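Local coordinates for nitrite oxidoreductase subunit A (Kuenenia stuttgartiensis, PDB 7B04), which belongs to the molybdopterin oxidoreductase family and carries a molybdenum atom, two MD1 ligands and an iron/sulfur cluster (SF4), at residues 136-141 and 168-173; 162-167 and 690-695; 378-383 and 447-452; 382-387 and 825-830. All blocks are in the same frame, centred on the assembly; numbering follows the deposited sequence.

Contact 1 of 4, residues 136-141 and 168-173; sequences IRKGWK and ELLRAS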
# COMPACT_ATOMS: atom_id res chain seq x y z
N ILE B 136 -9.19 4.64 -30.55
CA ILE B 136 -8.44 5.52 -31.44
C ILE B 136 -9.00 6.92 -31.28
O ILE B 136 -10.21 7.11 -31.15
CB ILE B 136 -8.52 5.05 -32.92
CG1 ILE B 136 -7.69 5.96 -33.82
CG2 ILE B 136 -9.97 4.99 -33.39
CD1 ILE B 136 -7.54 5.45 -35.24
N ARG B 137 -8.11 7.91 -31.26
CA ARG B 137 -8.52 9.29 -31.05
C ARG B 137 -9.12 9.85 -32.33
O ARG B 137 -8.63 9.59 -33.44
CB ARG B 137 -7.35 10.15 -30.59
CG ARG B 137 -7.75 11.54 -30.13
CD ARG B 137 -6.56 12.30 -29.60
NE ARG B 137 -5.51 12.40 -30.61
CZ ARG B 137 -5.50 13.29 -31.59
NH1 ARG B 137 -6.48 14.19 -31.70
NH2 ARG B 137 -4.51 13.30 -32.46
N LYS B 138 -10.20 10.63 -32.18
CA LYS B 138 -10.93 11.13 -33.34
C LYS B 138 -10.05 12.01 -34.22
O LYS B 138 -10.04 11.86 -35.45
CB LYS B 138 -12.17 11.90 -32.89
CG LYS B 138 -13.04 12.38 -34.03
CD LYS B 138 -14.23 13.20 -33.54
CE LYS B 138 -15.17 13.54 -34.68
NZ LYS B 138 -14.52 14.43 -35.68
N GLY B 139 -9.28 12.92 -33.61
CA GLY B 139 -8.45 13.80 -34.41
C GLY B 139 -7.23 13.15 -35.02
O GLY B 139 -6.52 13.81 -35.79
N TRP B 140 -6.98 11.87 -34.75
CA TRP B 140 -5.92 11.14 -35.43
C TRP B 140 -6.48 10.26 -36.54
O TRP B 140 -5.88 10.18 -37.62
CB TRP B 140 -5.13 10.27 -34.44
CG TRP B 140 -3.82 9.80 -35.01
CD1 TRP B 140 -2.60 10.38 -34.85
CD2 TRP B 140 -3.62 8.65 -35.85
NE1 TRP B 140 -1.64 9.66 -35.52
CE2 TRP B 140 -2.24 8.59 -36.14
CE3 TRP B 140 -4.46 7.66 -36.37
CZ2 TRP B 140 -1.69 7.59 -36.94
CZ3 TRP B 140 -3.91 6.67 -37.16
CH2 TRP B 140 -2.54 6.64 -37.44
N LYS B 141 -7.61 9.61 -36.28
CA LYS B 141 -8.31 8.91 -37.34
C LYS B 141 -8.73 9.88 -38.44
O LYS B 141 -8.70 9.55 -39.63
CB LYS B 141 -9.52 8.18 -36.76
CG LYS B 141 -10.37 7.42 -37.76
CD LYS B 141 -11.51 6.72 -37.04
CE LYS B 141 -12.22 5.73 -37.95
NZ LYS B 141 -12.85 6.40 -39.12
N GLU B 168 -11.85 13.27 -28.52
CA GLU B 168 -12.64 12.11 -28.12
C GLU B 168 -11.95 10.82 -28.52
O GLU B 168 -11.39 10.72 -29.61
CB GLU B 168 -14.04 12.17 -28.75
CG GLU B 168 -14.98 11.09 -28.24
CD GLU B 168 -16.37 11.20 -28.84
OE1 GLU B 168 -16.59 12.11 -29.67
OE2 GLU B 168 -17.24 10.39 -28.47
N LEU B 169 -11.98 9.84 -27.62
CA LEU B 169 -11.46 8.51 -27.89
C LEU B 169 -12.61 7.63 -28.36
O LEU B 169 -13.55 7.37 -27.60
CB LEU B 169 -10.79 7.93 -26.65
CG LEU B 169 -9.51 8.64 -26.21
CD1 LEU B 169 -9.05 8.13 -24.86
CD2 LEU B 169 -8.42 8.48 -27.25
N LEU B 170 -12.54 7.17 -29.60
CA LEU B 170 -13.59 6.40 -30.24
C LEU B 170 -13.28 4.91 -30.20
O LEU B 170 -12.12 4.49 -30.11
CB LEU B 170 -13.78 6.86 -31.69
CG LEU B 170 -14.11 8.34 -31.85
CD1 LEU B 170 -14.14 8.72 -33.33
CD2 LEU B 170 -15.44 8.67 -31.19
N ARG B 171 -14.34 4.10 -30.27
CA ARG B 171 -14.16 2.66 -30.31
C ARG B 171 -13.64 2.22 -31.67
O ARG B 171 -14.04 2.74 -32.71
CB ARG B 171 -15.48 1.95 -30.01
CG ARG B 171 -15.39 0.43 -30.04
CD ARG B 171 -16.75 -0.25 -30.01
NE ARG B 171 -16.62 -1.70 -30.01
CZ ARG B 171 -16.75 -2.47 -28.94
NH1 ARG B 171 -17.04 -1.92 -27.77
NH2 ARG B 171 -16.61 -3.78 -29.03
N ALA B 172 -12.74 1.24 -31.65
CA ALA B 172 -12.23 0.64 -32.87
C ALA B 172 -12.26 -0.87 -32.74
O ALA B 172 -12.06 -1.42 -31.65
CB ALA B 172 -10.80 1.12 -33.18
N SER B 173 -12.49 -1.54 -33.86
CA SER B 173 -12.25 -2.97 -33.91
C SER B 173 -10.75 -3.23 -34.02
O SER B 173 -9.98 -2.36 -34.44
CB SER B 173 -12.99 -3.61 -35.09
OG SER B 173 -12.34 -3.33 -36.31
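Ile-136 and Leu-170 form a hydrogen-bonded pair between two antiparallel strands. Ile-136 N donates to Leu-170 O at 3.0 Å, and Leu-170 N donates back to Ile-136 O at 2.8 Å. Arg-137 and Leu-169 make the next, non-hydrogen-bonded pair. A third bond joins Lys-138 N to Glu-168 O at 2.8 Å. There the first strand has already turned into helix 138-145, and Arg-137 O takes the amides of Trp-140 and Lys-141.

The well-packed part lies on the Ile-136 side of the sheet. CG2 of Ile-136 sits between the backbone N and the carbonyl carbon and meets CB of Ala-172 at 4.0 Å. Helix 174-191 covers this side, with Tyr-180 on Ile-136 and Ala-177 on Ala-172. On the other face, CD2 of Leu-169 rests on CB of Arg-137 at 3.9 Å. Beyond that the arginine leads away from residues 168-173, and its NH1 pairs with the carboxylate of Asp-167.

The looser side is at Lys-138 and Glu-168. The side chains of Lys-138 and Leu-170 cross obliquely, with CB of Lys-138 3.8 Å from CD1 of Leu-170. The rest of the lysine leads away. Its NZ stays 6.8 Å from OE1 of Glu-168, so the two opposite charges can attract at most weakly. Glu-168 is exposed to solvent.

The pairing is a short antiparallel ladder at the edge of a mixed sheet. Strand 169-171 is outermost within this chain, and strand 135-137 links it to strand 693-696.

Contact 2 of 4, residues 162-167 and 690-695; sequences DNRGND and YADFAF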
# COMPACT_ATOMS: atom_id res chain seq x y z
N ASP B 162 -2.08 19.55 -30.49
CA ASP B 162 -1.73 20.43 -29.39
C ASP B 162 -2.70 20.30 -28.23
O ASP B 162 -2.30 20.44 -27.07
CB ASP B 162 -1.68 21.89 -29.87
CG ASP B 162 -3.00 22.37 -30.42
OD1 ASP B 162 -3.88 21.52 -30.70
OD2 ASP B 162 -3.17 23.60 -30.58
N ASN B 163 -3.97 20.04 -28.52
CA ASN B 163 -5.00 19.83 -27.50
C ASN B 163 -5.57 18.43 -27.70
O ASN B 163 -6.59 18.25 -28.37
CB ASN B 163 -6.09 20.91 -27.61
CG ASN B 163 -7.03 20.90 -26.42
OD1 ASN B 163 -6.90 20.09 -25.51
ND2 ASN B 163 -8.00 21.81 -26.43
N ARG B 164 -4.91 17.44 -27.10
CA ARG B 164 -5.37 16.05 -27.15
C ARG B 164 -6.28 15.69 -25.99
O ARG B 164 -6.83 14.58 -25.98
CB ARG B 164 -4.18 15.09 -27.16
CG ARG B 164 -3.47 14.92 -28.49
CD ARG B 164 -2.51 13.74 -28.42
NE ARG B 164 -1.85 13.45 -29.69
CZ ARG B 164 -0.62 13.86 -29.99
NH1 ARG B 164 0.08 14.56 -29.12
NH2 ARG B 164 -0.09 13.55 -31.17
N GLY B 165 -6.46 16.58 -25.02
CA GLY B 165 -7.23 16.26 -23.84
C GLY B 165 -8.68 16.70 -23.94
O GLY B 165 -9.49 16.38 -23.06
N ASN B 166 -9.01 17.43 -24.99
CA ASN B 166 -10.38 17.83 -25.28
C ASN B 166 -10.92 17.16 -26.53
O ASN B 166 -11.99 17.54 -27.02
CB ASN B 166 -10.49 19.35 -25.39
CG ASN B 166 -10.22 20.05 -24.07
OD1 ASN B 166 -9.23 20.77 -23.93
ND2 ASN B 166 -11.09 19.82 -23.09
N ASP B 167 -10.21 16.17 -27.07
CA ASP B 167 -10.69 15.38 -28.19
C ASP B 167 -11.41 14.16 -27.63
O ASP B 167 -11.58 14.00 -26.42
CB ASP B 167 -9.54 15.01 -29.11
CG ASP B 167 -10.00 14.59 -30.49
OD1 ASP B 167 -11.22 14.57 -30.74
OD2 ASP B 167 -9.13 14.31 -31.34
N TYR B 690 -4.28 11.18 -23.20
CA TYR B 690 -3.44 12.05 -24.01
C TYR B 690 -2.66 11.26 -25.06
O TYR B 690 -1.56 11.65 -25.45
CB TYR B 690 -2.49 12.86 -23.13
CG TYR B 690 -3.15 14.01 -22.40
CD1 TYR B 690 -3.40 15.22 -23.04
CD2 TYR B 690 -3.51 13.89 -21.06
CE1 TYR B 690 -4.00 16.27 -22.37
CE2 TYR B 690 -4.11 14.94 -20.39
CZ TYR B 690 -4.36 16.13 -21.05
OH TYR B 690 -4.95 17.17 -20.38
N ALA B 691 -3.22 10.14 -25.52
CA ALA B 691 -2.62 9.29 -26.53
C ALA B 691 -3.50 9.25 -27.78
O ALA B 691 -4.60 9.81 -27.81
CB ALA B 691 -2.39 7.88 -25.99
N ASP B 692 -3.00 8.57 -28.81
CA ASP B 692 -3.73 8.41 -30.06
C ASP B 692 -4.33 7.03 -30.23
O ASP B 692 -5.34 6.88 -30.93
CB ASP B 692 -2.81 8.70 -31.25
CG ASP B 692 -2.33 10.13 -31.30
OD1 ASP B 692 -3.08 11.03 -30.85
OD2 ASP B 692 -1.20 10.36 -31.77
N PHE B 693 -3.74 6.01 -29.61
CA PHE B 693 -4.26 4.65 -29.65
C PHE B 693 -4.28 4.06 -28.25
O PHE B 693 -3.50 4.45 -27.38
CB PHE B 693 -3.41 3.75 -30.56
CG PHE B 693 -3.64 3.98 -32.03
CD1 PHE B 693 -4.65 3.32 -32.70
CD2 PHE B 693 -2.82 4.85 -32.73
CE1 PHE B 693 -4.85 3.52 -34.05
CE2 PHE B 693 -3.02 5.06 -34.08
CZ PHE B 693 -4.04 4.40 -34.74
N ALA B 694 -5.19 3.10 -28.05
CA ALA B 694 -5.28 2.36 -26.81
C ALA B 694 -5.62 0.92 -27.14
O ALA B 694 -6.55 0.66 -27.91
CB ALA B 694 -6.33 2.96 -25.87
N PHE B 695 -4.87 -0.01 -26.56
CA PHE B 695 -5.07 -1.44 -26.83
C PHE B 695 -5.35 -2.16 -25.52
O PHE B 695 -4.45 -2.26 -24.66
CB PHE B 695 -3.85 -2.04 -27.52
CG PHE B 695 -3.57 -1.43 -28.87
CD1 PHE B 695 -4.30 -1.81 -29.98
CD2 PHE B 695 -2.59 -0.47 -29.01
CE1 PHE B 695 -4.05 -1.25 -31.22
CE2 PHE B 695 -2.33 0.10 -30.25
CZ PHE B 695 -3.06 -0.29 -31.35
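Arg-164 and Asp-692 cross at about a right angle, joined by a salt bridge. Arg-164 NE donates to Asp-692 OD1 at 3.0 Å. The bond is bent, with an angle of 144° at the hydrogen. It reaches OD1 on the syn side, somewhat out of the carboxylate plane. The guanidinium and carboxylate planes are turned 54° apart, so the two groups do not lie flat against each other. NH2 of the arginine is 3.4 Å from OD2 of Asp-692. The arginine chain is extended from CG to NE, and this carries the guanidinium from the loop to the carboxylate.

The loop at 162-167 thereby meets the segment that leads into strand 693-696, an inner strand of the mixed sheet of this molybdopterin oxidoreductase. Asp-692 stands just before that strand and holds two arginines. Its OD1 also bridges to Arg-137 NE, and its OD2 accepts from Ile-677 N. Arg-164 is held in turn by Asn-671 O at NH1 and Ile-674 O at NH2, and it makes a cation-pi contact with Phe-161.

Tyr-690 meets the same loop by its ring. CE1 of Tyr-690 approaches CA of Gly-165 obliquely, at 3.5 Å. CD1 of the ring lies 4.2 Å from CB of Arg-164. The hydroxyl, at the far end of the ring, is hydrogen-bonded to Asp-1027 N.

Contact 3 of 4, residues 378-383 and 447-452; sequences KKFTDF and DDVGET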
# COMPACT_ATOMS: atom_id res chain seq x y z
N LYS B 378 44.06 -4.17 1.19
CA LYS B 378 45.24 -4.38 0.36
C LYS B 378 44.85 -5.15 -0.89
O LYS B 378 45.30 -4.84 -2.00
CB LYS B 378 46.34 -5.14 1.13
CG LYS B 378 47.63 -4.36 1.32
CD LYS B 378 48.26 -4.64 2.68
N LYS B 379 44.02 -6.17 -0.72
CA LYS B 379 43.38 -6.85 -1.83
C LYS B 379 42.02 -6.21 -2.13
O LYS B 379 41.55 -5.32 -1.42
CB LYS B 379 43.21 -8.34 -1.54
CG LYS B 379 44.05 -8.90 -0.42
CD LYS B 379 43.73 -10.39 -0.24
CE LYS B 379 44.44 -10.96 0.97
NZ LYS B 379 44.11 -12.38 1.27
N PHE B 380 41.43 -6.63 -3.24
CA PHE B 380 40.06 -6.29 -3.64
C PHE B 380 39.75 -4.80 -3.79
O PHE B 380 38.62 -4.46 -4.18
CB PHE B 380 39.07 -6.85 -2.61
CG PHE B 380 39.13 -8.34 -2.43
CD1 PHE B 380 39.37 -9.18 -3.50
CD2 PHE B 380 38.94 -8.90 -1.18
CE1 PHE B 380 39.41 -10.55 -3.33
CE2 PHE B 380 38.99 -10.26 -1.00
CZ PHE B 380 39.23 -11.09 -2.07
N THR B 381 40.69 -3.91 -3.51
CA THR B 381 40.38 -2.48 -3.48
C THR B 381 41.46 -1.70 -4.21
O THR B 381 42.62 -2.12 -4.27
CB THR B 381 40.21 -1.99 -2.04
OG1 THR B 381 39.43 -2.93 -1.30
CG2 THR B 381 39.48 -0.66 -2.02
N ASP B 382 41.08 -0.53 -4.74
CA ASP B 382 42.02 0.31 -5.46
C ASP B 382 42.87 1.20 -4.56
O ASP B 382 43.74 1.91 -5.08
CB ASP B 382 41.28 1.16 -6.52
CG ASP B 382 40.44 2.27 -5.92
OD1 ASP B 382 40.19 2.27 -4.70
OD2 ASP B 382 40.02 3.15 -6.70
N PHE B 383 42.63 1.21 -3.24
CA PHE B 383 43.40 2.09 -2.37
C PHE B 383 44.91 1.88 -2.47
O PHE B 383 45.63 2.89 -2.50
CB PHE B 383 42.96 1.92 -0.90
CG PHE B 383 41.73 2.68 -0.53
CD1 PHE B 383 41.74 4.06 -0.45
CD2 PHE B 383 40.56 2.01 -0.21
CE1 PHE B 383 40.60 4.76 -0.09
CE2 PHE B 383 39.42 2.69 0.15
CZ PHE B 383 39.44 4.07 0.21
N ASP B 447 43.50 -9.12 -13.07
CA ASP B 447 43.30 -10.47 -12.51
C ASP B 447 44.08 -10.63 -11.21
O ASP B 447 43.67 -11.44 -10.42
CB ASP B 447 43.69 -11.54 -13.51
CG ASP B 447 42.75 -11.58 -14.68
OD1 ASP B 447 41.73 -10.92 -14.62
OD2 ASP B 447 43.06 -12.27 -15.64
N ASP B 448 45.14 -9.86 -10.98
CA ASP B 448 45.96 -10.01 -9.75
C ASP B 448 45.26 -9.30 -8.61
O ASP B 448 45.67 -8.22 -8.22
CB ASP B 448 47.34 -9.37 -9.91
CG ASP B 448 48.19 -10.06 -10.95
OD1 ASP B 448 47.74 -11.05 -11.51
OD2 ASP B 448 49.29 -9.59 -11.17
N VAL B 449 44.25 -9.96 -8.07
CA VAL B 449 43.40 -9.39 -7.01
C VAL B 449 43.17 -10.49 -6.00
O VAL B 449 43.24 -11.65 -6.34
CB VAL B 449 42.06 -8.91 -7.60
CG1 VAL B 449 41.13 -10.08 -7.86
CG2 VAL B 449 41.40 -7.89 -6.71
N GLY B 450 42.91 -10.07 -4.79
CA GLY B 450 42.68 -10.96 -3.67
C GLY B 450 43.93 -11.74 -3.31
O GLY B 450 45.04 -11.19 -3.22
N GLU B 451 43.76 -13.04 -3.13
CA GLU B 451 44.83 -13.95 -2.75
C GLU B 451 45.79 -14.24 -3.89
O GLU B 451 46.78 -14.95 -3.67
CB GLU B 451 44.23 -15.26 -2.23
CG GLU B 451 43.78 -15.22 -0.78
CD GLU B 451 44.87 -15.70 0.16
OE1 GLU B 451 45.58 -16.66 -0.20
OE2 GLU B 451 44.99 -15.13 1.26
N THR B 452 45.52 -13.72 -5.10
CA THR B 452 46.46 -13.86 -6.20
C THR B 452 47.77 -13.12 -5.95
O THR B 452 48.83 -13.55 -6.42
CB THR B 452 45.81 -13.38 -7.50
OG1 THR B 452 44.58 -14.08 -7.71
CG2 THR B 452 46.74 -13.62 -8.69
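Gly-450 and Lys-379 bring the two backbones together, with their CA atoms 4.6 Å apart, where a type II' beta turn from Val-449 to Thr-452 meets the end of helix 374-378. Gly-450 is the second residue of the turn and has positive phi (66°), a backbone angle that glycine adopts easily. The turn is held by a weak backbone bond from Thr-452 N to Val-449 O. Thr-452 OG1 donates to the same oxygen at 3.1 Å.

Lys-379 runs over the glycine. Its CB touches CA of Gly-450 at 3.4 Å, and its CD lies 3.4 Å from Gly-450 O. The chain is extended beyond CG and lies beside Glu-451, pointing the same way. NZ of Lys-379 makes a salt bridge with OE2 of Glu-451 at 2.9 Å, a weak hydrogen bond by its geometry. Glu-451 is exposed, so this bridge is at the solvent side.

Phe-380 packs on the inner side. Its CE1 comes obliquely to CA of Gly-450 at 3.3 Å. CD1 of the ring meets CG2 of Val-449 at 4.0 Å, again obliquely. CG2 of Val-449 is anti to its backbone N and also approaches the amide of Phe-380. CB of Lys-379 lies over one face of the phenylalanine ring, offset toward the rim.

The ring of Phe-380 also meets Tyr-376 of helix 374-378. Ser-818 OG bonds to Glu-451 N. Residues 378-383 run from helix 374-378 toward strand 386-388, and the turn at 449-452 leads into helix 452-455.

Contact 4 of 4, residues 382-387 and 825-830; sequences DFPLLI and TGRLQA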
# COMPACT_ATOMS: atom_id res chain seq x y z
N ASP B 382 41.08 -0.53 -4.74
CA ASP B 382 42.02 0.31 -5.46
C ASP B 382 42.87 1.20 -4.56
O ASP B 382 43.74 1.91 -5.08
CB ASP B 382 41.28 1.16 -6.52
CG ASP B 382 40.44 2.27 -5.92
OD1 ASP B 382 40.19 2.27 -4.70
OD2 ASP B 382 40.02 3.15 -6.70
N PHE B 383 42.63 1.21 -3.24
CA PHE B 383 43.40 2.09 -2.37
C PHE B 383 44.91 1.88 -2.47
O PHE B 383 45.63 2.89 -2.50
CB PHE B 383 42.96 1.92 -0.90
CG PHE B 383 41.73 2.68 -0.53
CD1 PHE B 383 41.74 4.06 -0.45
CD2 PHE B 383 40.56 2.01 -0.21
CE1 PHE B 383 40.60 4.76 -0.09
CE2 PHE B 383 39.42 2.69 0.15
CZ PHE B 383 39.44 4.07 0.21
N PRO B 384 45.44 0.66 -2.53
CA PRO B 384 46.90 0.51 -2.67
C PRO B 384 47.44 1.03 -3.99
O PRO B 384 48.63 1.35 -4.06
CB PRO B 384 47.12 -1.00 -2.53
CG PRO B 384 45.81 -1.61 -2.90
CD PRO B 384 44.79 -0.66 -2.37
N LEU B 385 46.62 1.10 -5.03
CA LEU B 385 47.09 1.55 -6.34
C LEU B 385 47.55 3.01 -6.27
O LEU B 385 46.91 3.84 -5.63
CB LEU B 385 45.98 1.36 -7.38
CG LEU B 385 45.86 -0.05 -7.98
CD1 LEU B 385 45.27 -1.05 -6.99
CD2 LEU B 385 45.04 -0.02 -9.26
N LEU B 386 48.70 3.28 -6.88
CA LEU B 386 49.38 4.60 -6.88
C LEU B 386 48.79 5.55 -7.93
O LEU B 386 48.50 5.09 -9.03
CB LEU B 386 50.87 4.35 -7.14
CG LEU B 386 51.64 3.75 -5.97
CD1 LEU B 386 53.10 4.14 -6.00
CD2 LEU B 386 51.05 4.18 -4.65
N ILE B 387 48.67 6.84 -7.58
CA ILE B 387 48.07 7.86 -8.50
C ILE B 387 49.09 8.93 -8.85
O ILE B 387 49.66 9.52 -7.94
CB ILE B 387 46.83 8.53 -7.90
CG1 ILE B 387 46.00 7.58 -7.05
CG2 ILE B 387 45.99 9.16 -8.99
CD1 ILE B 387 44.66 7.30 -7.64
N THR B 825 40.16 -1.58 -12.91
CA THR B 825 41.18 -2.19 -12.08
C THR B 825 40.83 -3.59 -11.60
O THR B 825 41.69 -4.26 -11.01
CB THR B 825 41.48 -1.31 -10.86
OG1 THR B 825 40.32 -1.24 -10.02
CG2 THR B 825 41.89 0.09 -11.28
N GLY B 826 39.61 -4.05 -11.82
CA GLY B 826 39.20 -5.31 -11.23
C GLY B 826 39.03 -5.24 -9.73
O GLY B 826 39.03 -6.28 -9.06
N ARG B 827 38.88 -4.03 -9.19
CA ARG B 827 38.82 -3.79 -7.76
C ARG B 827 37.73 -2.78 -7.47
O ARG B 827 37.27 -2.06 -8.35
CB ARG B 827 40.15 -3.28 -7.22
CG ARG B 827 41.26 -4.30 -7.21
CD ARG B 827 42.60 -3.61 -7.08
NE ARG B 827 43.68 -4.57 -6.85
CZ ARG B 827 44.18 -4.84 -5.65
NH1 ARG B 827 45.15 -5.73 -5.53
NH2 ARG B 827 43.70 -4.23 -4.58
N LEU B 828 37.29 -2.77 -6.22
CA LEU B 828 36.29 -1.78 -5.81
C LEU B 828 36.98 -0.44 -5.96
O LEU B 828 38.03 -0.30 -5.38
CB LEU B 828 35.94 -2.05 -4.35
CG LEU B 828 35.31 -3.41 -4.06
CD1 LEU B 828 35.14 -3.61 -2.58
CD2 LEU B 828 33.97 -3.55 -4.76
N GLN B 829 36.35 0.54 -6.60
CA GLN B 829 37.06 1.82 -6.83
C GLN B 829 36.49 2.98 -6.03
O GLN B 829 35.30 3.20 -6.06
CB GLN B 829 37.07 2.13 -8.33
CG GLN B 829 37.37 0.93 -9.20
CD GLN B 829 38.12 1.28 -10.45
OE1 GLN B 829 38.82 0.46 -11.03
NE2 GLN B 829 38.00 2.51 -10.89
N ALA B 830 37.36 3.69 -5.32
CA ALA B 830 37.02 4.92 -4.59
C ALA B 830 37.46 6.13 -5.41
O ALA B 830 37.31 7.23 -4.92
CB ALA B 830 37.65 4.89 -3.23
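Two loops meet in a buried contact of mixed polar and apolar character, centred on Asp-382, which bonds to Leu-828 and Ala-830 just before strand 386-388. Asp-382 N donates to Leu-828 O at 3.1 Å. The carboxylate of Asp-382 then receives the amide of Ala-830. Ala-830 N is 3.0 Å from OD2, on the syn side and 33° out of the carboxylate plane. A weak second bond runs from Ala-830 N to OD1 at 3.2 Å. CG of Asp-382 sits between the backbone N and the carbonyl carbon (chi1 72°), which brings the carboxylate to this amide. Asp-382 O also accepts from Leu-385 N, closing a type I beta turn.

Beside this polar core, Leu-385 and Pro-384 pack on Thr-825 and Arg-827. Leu-385 splits its two methyls between two partners. CD1 lies over one face of the Arg-827 guanidinium and touches CD of Arg-827 at 3.7 Å. CD2 meets CG2 of Thr-825 at 3.7 Å. CG of Pro-384 approaches NH2 of Arg-827 obliquely at 3.8 Å. That NH2 is hydrogen-bonded to Lys-378 O and probably to Thr-381 O. CZ of Phe-383 meets CB of Ala-830 at 4.0 Å, obliquely to the ring.

Within the second loop, Gln-829 OE1 accepts from Thr-825 N, nearly in line with the C=O bond.

Helix 481-488 packs on Asp-382 and Phe-383 through Leu-481. Helix 544-548 covers Phe-383, Leu-828 and Ala-830. Val-377 of helix 374-378 also lies against Phe-383.

The four contacts form two groups on opposite sides of the chain's centre. Contacts 1 and 2 have centres about 9 Å apart and share one mixed sheet, through strands 135-137 and 693-696. Asp-167 ties them, bonding to Arg-137 NH1 and Gly-139 N. Contacts 3 and 4 have centres about 8 Å apart and share Asp-382 and Phe-383. Between the groups, centres are about 53 to 62 Å apart. Along the chain, contacts 1 and 2 alternate, as do contacts 2 and 4. Contact 3 falls wholly between the two segments of contact 2. Contacts 2 and 4 each join regions more than 400 residues apart, so distant parts of the sequence meet in one fold.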